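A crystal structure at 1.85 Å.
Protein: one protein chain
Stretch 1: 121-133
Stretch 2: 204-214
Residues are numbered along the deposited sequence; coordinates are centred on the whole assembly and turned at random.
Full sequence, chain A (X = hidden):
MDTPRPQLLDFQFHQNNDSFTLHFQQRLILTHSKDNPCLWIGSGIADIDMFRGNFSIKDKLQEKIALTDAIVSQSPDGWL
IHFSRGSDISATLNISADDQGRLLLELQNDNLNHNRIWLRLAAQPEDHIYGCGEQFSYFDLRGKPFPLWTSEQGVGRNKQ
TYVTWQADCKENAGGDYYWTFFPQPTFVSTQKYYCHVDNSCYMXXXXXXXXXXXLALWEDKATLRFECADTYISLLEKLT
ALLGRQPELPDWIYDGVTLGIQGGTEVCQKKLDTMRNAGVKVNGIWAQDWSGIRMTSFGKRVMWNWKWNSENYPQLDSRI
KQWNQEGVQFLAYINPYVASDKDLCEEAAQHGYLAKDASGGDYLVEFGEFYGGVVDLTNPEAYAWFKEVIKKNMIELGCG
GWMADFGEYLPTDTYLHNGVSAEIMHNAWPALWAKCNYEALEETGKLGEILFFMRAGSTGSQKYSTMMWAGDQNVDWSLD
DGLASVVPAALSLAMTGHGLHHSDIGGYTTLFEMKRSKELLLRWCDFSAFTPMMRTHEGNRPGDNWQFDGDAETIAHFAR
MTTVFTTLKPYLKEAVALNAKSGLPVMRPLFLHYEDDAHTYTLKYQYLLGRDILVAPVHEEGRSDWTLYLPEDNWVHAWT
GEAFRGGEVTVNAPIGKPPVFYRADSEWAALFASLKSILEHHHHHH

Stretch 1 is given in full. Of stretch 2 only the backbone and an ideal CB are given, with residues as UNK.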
# COMPACT_ATOMS: atom_id res chain seq x y z
N LEU A 121 15.49 -10.36 17.84
CA LEU A 121 14.39 -11.07 18.37
C LEU A 121 14.55 -12.56 18.13
O LEU A 121 14.94 -13.02 17.07
CB LEU A 121 13.05 -10.59 17.76
CG LEU A 121 12.78 -9.09 17.79
CD1 LEU A 121 11.42 -8.84 17.15
CD2 LEU A 121 12.77 -8.56 19.20
N ALA A 122 14.26 -13.36 19.15
CA ALA A 122 14.41 -14.78 19.00
C ALA A 122 13.34 -15.25 17.89
O ALA A 122 12.27 -14.69 17.82
CB ALA A 122 14.11 -15.48 20.32
N ALA A 123 13.69 -16.27 17.16
CA ALA A 123 12.79 -16.91 16.24
C ALA A 123 13.03 -18.38 16.09
O ALA A 123 14.08 -18.85 16.47
CB ALA A 123 12.97 -16.26 14.86
N GLN A 124 12.12 -19.06 15.36
CA GLN A 124 12.32 -20.49 14.99
C GLN A 124 12.49 -20.65 13.51
O GLN A 124 11.87 -19.92 12.74
CB GLN A 124 11.14 -21.36 15.41
CG GLN A 124 10.76 -21.31 16.89
CD GLN A 124 9.29 -21.79 17.14
OE1 GLN A 124 8.34 -21.71 16.23
NE2 GLN A 124 9.08 -22.28 18.35
N PRO A 125 13.30 -21.62 13.07
CA PRO A 125 13.53 -21.78 11.66
C PRO A 125 12.28 -21.95 10.81
O PRO A 125 12.29 -21.51 9.70
CB PRO A 125 14.40 -23.04 11.58
CG PRO A 125 15.14 -23.01 12.87
CD PRO A 125 14.12 -22.57 13.85
N GLU A 126 11.24 -22.57 11.33
CA GLU A 126 9.97 -22.80 10.58
C GLU A 126 9.02 -21.58 10.46
O GLU A 126 8.03 -21.62 9.73
CB GLU A 126 9.17 -23.94 11.19
CG GLU A 126 8.72 -23.68 12.59
CD GLU A 126 9.75 -24.20 13.69
OE1 GLU A 126 10.98 -24.41 13.44
OE2 GLU A 126 9.27 -24.39 14.81
N ASP A 127 9.29 -20.50 11.19
CA ASP A 127 8.34 -19.43 11.22
C ASP A 127 8.24 -18.75 9.83
O ASP A 127 9.25 -18.57 9.17
CB ASP A 127 8.75 -18.36 12.23
CG ASP A 127 8.79 -18.85 13.68
OD1 ASP A 127 8.13 -19.86 14.01
OD2 ASP A 127 9.39 -18.13 14.51
N HIS A 128 7.05 -18.32 9.45
CA HIS A 128 6.89 -17.36 8.34
C HIS A 128 6.62 -16.01 8.90
O HIS A 128 6.16 -15.84 10.06
CB HIS A 128 5.74 -17.81 7.37
CG HIS A 128 5.89 -19.22 6.91
ND1 HIS A 128 6.68 -19.58 5.84
CD2 HIS A 128 5.38 -20.39 7.42
CE1 HIS A 128 6.61 -20.91 5.66
NE2 HIS A 128 5.86 -21.41 6.62
N ILE A 129 6.76 -14.99 8.02
CA ILE A 129 6.64 -13.64 8.42
C ILE A 129 5.87 -12.88 7.30
O ILE A 129 6.22 -13.04 6.11
CB ILE A 129 8.02 -13.01 8.60
CG1 ILE A 129 8.85 -13.60 9.79
CG2 ILE A 129 7.91 -11.52 8.81
CD1 ILE A 129 8.22 -13.25 11.14
N TYR A 130 4.91 -12.09 7.69
CA TYR A 130 4.09 -11.37 6.73
C TYR A 130 3.97 -9.91 7.16
O TYR A 130 4.13 -9.55 8.35
CB TYR A 130 2.68 -11.99 6.67
CG TYR A 130 2.71 -13.41 6.38
CD1 TYR A 130 2.85 -13.89 5.09
CD2 TYR A 130 2.64 -14.34 7.42
CE1 TYR A 130 2.97 -15.26 4.83
CE2 TYR A 130 2.72 -15.69 7.19
CZ TYR A 130 2.91 -16.17 5.90
OH TYR A 130 2.99 -17.48 5.62
N GLY A 131 3.70 -9.09 6.16
CA GLY A 131 3.44 -7.69 6.39
C GLY A 131 4.53 -6.80 5.86
O GLY A 131 4.96 -6.89 4.70
N CYS A 132 4.97 -5.91 6.72
CA CYS A 132 5.91 -4.85 6.40
C CYS A 132 5.37 -3.88 5.38
O CYS A 132 6.15 -3.26 4.63
CB CYS A 132 7.31 -5.31 6.06
SG CYS A 132 8.34 -5.94 7.43
N GLY A 133 4.06 -3.65 5.42
CA GLY A 133 3.37 -2.73 4.52
C GLY A 133 2.99 -3.42 3.24
O GLY A 133 2.45 -4.55 3.26
N UNK A 204 15.78 -1.47 8.68
CA UNK A 204 15.98 -2.61 7.90
C UNK A 204 15.58 -3.82 8.74
O UNK A 204 16.18 -4.06 9.80
CB UNK A 204 17.43 -2.69 7.41
N UNK A 205 14.59 -4.54 8.29
CA UNK A 205 14.07 -5.75 9.01
C UNK A 205 14.59 -6.96 8.35
O UNK A 205 14.22 -7.24 7.19
CB UNK A 205 12.54 -5.80 9.04
N UNK A 206 15.50 -7.71 9.02
CA UNK A 206 16.20 -8.78 8.38
C UNK A 206 15.60 -10.11 8.90
O UNK A 206 15.71 -10.48 10.07
CB UNK A 206 17.70 -8.68 8.65
N UNK A 207 14.93 -10.82 8.00
CA UNK A 207 14.26 -12.07 8.32
C UNK A 207 15.00 -13.27 7.77
O UNK A 207 14.40 -14.34 7.59
CB UNK A 207 12.83 -12.05 7.78
N UNK A 208 16.30 -13.14 7.56
CA UNK A 208 17.14 -14.13 6.87
C UNK A 208 17.59 -15.27 7.79
O UNK A 208 17.78 -16.42 7.37
CB UNK A 208 18.37 -13.44 6.28
N UNK A 209 17.82 -14.94 9.06
CA UNK A 209 18.55 -15.93 9.91
C UNK A 209 17.54 -16.89 10.54
O UNK A 209 16.46 -16.47 11.05
CB UNK A 209 19.37 -15.23 11.00
N UNK A 210 17.89 -18.21 10.51
CA UNK A 210 16.91 -19.18 11.05
C UNK A 210 16.54 -18.99 12.50
O UNK A 210 15.39 -19.27 12.86
CB UNK A 210 17.45 -20.60 10.88
N UNK A 211 17.47 -18.50 13.34
CA UNK A 211 17.19 -18.37 14.82
C UNK A 211 16.83 -17.00 15.37
O UNK A 211 16.52 -16.84 16.54
CB UNK A 211 18.42 -18.84 15.60
N UNK A 212 16.83 -15.97 14.53
CA UNK A 212 16.48 -14.68 15.02
C UNK A 212 16.10 -13.72 13.85
O UNK A 212 16.54 -13.87 12.73
CB UNK A 212 17.64 -14.12 15.84
N UNK A 213 15.29 -12.77 14.20
CA UNK A 213 15.02 -11.61 13.30
C UNK A 213 15.93 -10.48 13.76
O UNK A 213 16.09 -10.30 14.97
CB UNK A 213 13.55 -11.18 13.33
N UNK A 214 16.49 -9.70 12.86
CA UNK A 214 17.33 -8.58 13.33
C UNK A 214 16.75 -7.33 12.75
O UNK A 214 16.62 -7.19 11.50
CB UNK A 214 18.80 -8.74 12.93

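Position 204 has nothing of stretch 1 within 5.5 Å of its ideal CB, so the visible atoms hardly restrict it; Asn204 occupies it without contact. At 205 CA-to-CB points toward stretch 1, and the ideal CB lies 4.5 Å from Cys132 SG. An apolar group, aliphatic or aromatic, would suit that sulfur. The residue is Phe205, chi1 m, whose CD2 comes 3.9 Å from Cys132 SG, with the sulfur oblique to the ring.

Position 206 is out of reach again, as strand alternation predicts: nothing of stretch 1 lies within 5.5 Å of the ideal CB, so polar, charged or apolar groups would all do. Asp206 turns to its own stretch.

At 207 CB points toward stretch 1, 4.7 Å from Ile129 CG1, with Cys132 SG further along. An aromatic or a methionine could reach both; a leucine would meet Ile129 but fall short of the sulfur. Phe207 spans both: Ile129 CG2 sits 3.7 Å from the ring centroid, 9° off the normal, a CH-pi contact over the face, while Cys132 SG lies at the ring edge, 3.9 Å from Phe207 CE2.

Positions 208 and 209 meet nothing near CB, so small or polar residues are equally plausible; they are Ser208, whose OG and N donate to Asp206 OD1 (2.8 and 3.0 Å), and Ala209.

At 210, phi of -60° permits proline, and CB points sideways, 3.9 Å from Pro125 CG; a compact apolar group fits. Pro210 packs its CB 4.0 Å from Pro125 CG.

At 211 CB points away, so many side chains are possible, while the backbone O accepts from Ala123 N (3.0 Å, 152°). The residue is Glu211; its end folds back, placing OE2 3.4 Å from Pro125 CG.

At 212 CB points sideways and is tight against Leu121 O, 3.2 Å from the ideal position, but open space beyond admits long or bulky groups. Tyr212, chi1 p, leads its ring away.

Position 213 pairs with Leu121 in an antiparallel bridge: Leu121 N to the 213 O and the 213 N to Leu121 O, both 2.9 Å. CB shares a sheet face with Leu121, 5.3 Å from Ala123 CB, and Ile129 and the Asp127 carboxylate lie beyond. A flat ring with a polar edge would suit, as might a long polar chain. His213 lays a face against Ala123 CB (3.7 Å to the centroid) and brings NE2 3.6 Å from Ile129 CD1. The O of a water joins His213 to Asp127, 2.9 Å from His213 NE2 and 2.6 Å from Asp127 OD2, to which it donates.

At 214 CB points away, favouring no type; Glu214 makes no contact.

Stretch 2, residues 204-214: NFDFSAPEYHE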
# COMPACT_ATOMS: atom_id res chain seq x y z
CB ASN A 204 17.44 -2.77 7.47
CG ASN A 204 17.63 -3.93 6.50
OD1 ASN A 204 16.97 -4.93 6.59
ND2 ASN A 204 18.56 -3.81 5.62
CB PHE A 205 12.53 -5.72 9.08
CG PHE A 205 11.90 -4.82 10.13
CD1 PHE A 205 12.58 -3.75 10.72
CD2 PHE A 205 10.57 -4.97 10.42
CE1 PHE A 205 11.95 -2.95 11.62
CE2 PHE A 205 9.94 -4.18 11.40
CZ PHE A 205 10.62 -3.15 11.97
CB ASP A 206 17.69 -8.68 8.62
CG ASP A 206 18.47 -9.76 7.94
OD1 ASP A 206 17.92 -10.59 7.20
OD2 ASP A 206 19.68 -9.76 8.08
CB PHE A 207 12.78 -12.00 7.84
CG PHE A 207 11.98 -10.91 8.45
CD1 PHE A 207 11.72 -10.88 9.81
CD2 PHE A 207 11.50 -9.86 7.67
CE1 PHE A 207 10.95 -9.89 10.34
CE2 PHE A 207 10.80 -8.85 8.20
CZ PHE A 207 10.51 -8.85 9.55
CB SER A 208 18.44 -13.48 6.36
OG SER A 208 18.03 -12.64 5.33
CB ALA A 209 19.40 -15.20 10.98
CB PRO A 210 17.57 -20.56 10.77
CG PRO A 210 18.53 -20.30 9.69
CD PRO A 210 19.00 -18.86 9.81
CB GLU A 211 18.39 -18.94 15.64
CG GLU A 211 18.74 -20.41 15.32
CD GLU A 211 17.66 -21.42 15.77
OE1 GLU A 211 16.83 -21.11 16.67
OE2 GLU A 211 17.57 -22.55 15.18
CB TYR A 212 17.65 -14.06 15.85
CG TYR A 212 18.90 -13.94 15.07
CD1 TYR A 212 19.12 -12.79 14.27
CD2 TYR A 212 19.85 -14.96 15.04
CE1 TYR A 212 20.24 -12.68 13.49
CE2 TYR A 212 21.02 -14.86 14.26
CZ TYR A 212 21.18 -13.68 13.51
OH TYR A 212 22.21 -13.46 12.71
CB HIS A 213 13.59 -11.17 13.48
CG HIS A 213 12.60 -12.28 13.29
ND1 HIS A 213 12.73 -13.26 12.34
CD2 HIS A 213 11.49 -12.57 13.98
CE1 HIS A 213 11.72 -14.08 12.42
NE2 HIS A 213 10.95 -13.70 13.43
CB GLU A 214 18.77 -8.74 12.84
CG GLU A 214 19.69 -7.60 13.41
CD GLU A 214 21.15 -7.89 13.20
OE1 GLU A 214 21.63 -7.63 12.08
OE2 GLU A 214 21.81 -8.44 14.09
O HOH W 1 8.96 -15.52 14.62
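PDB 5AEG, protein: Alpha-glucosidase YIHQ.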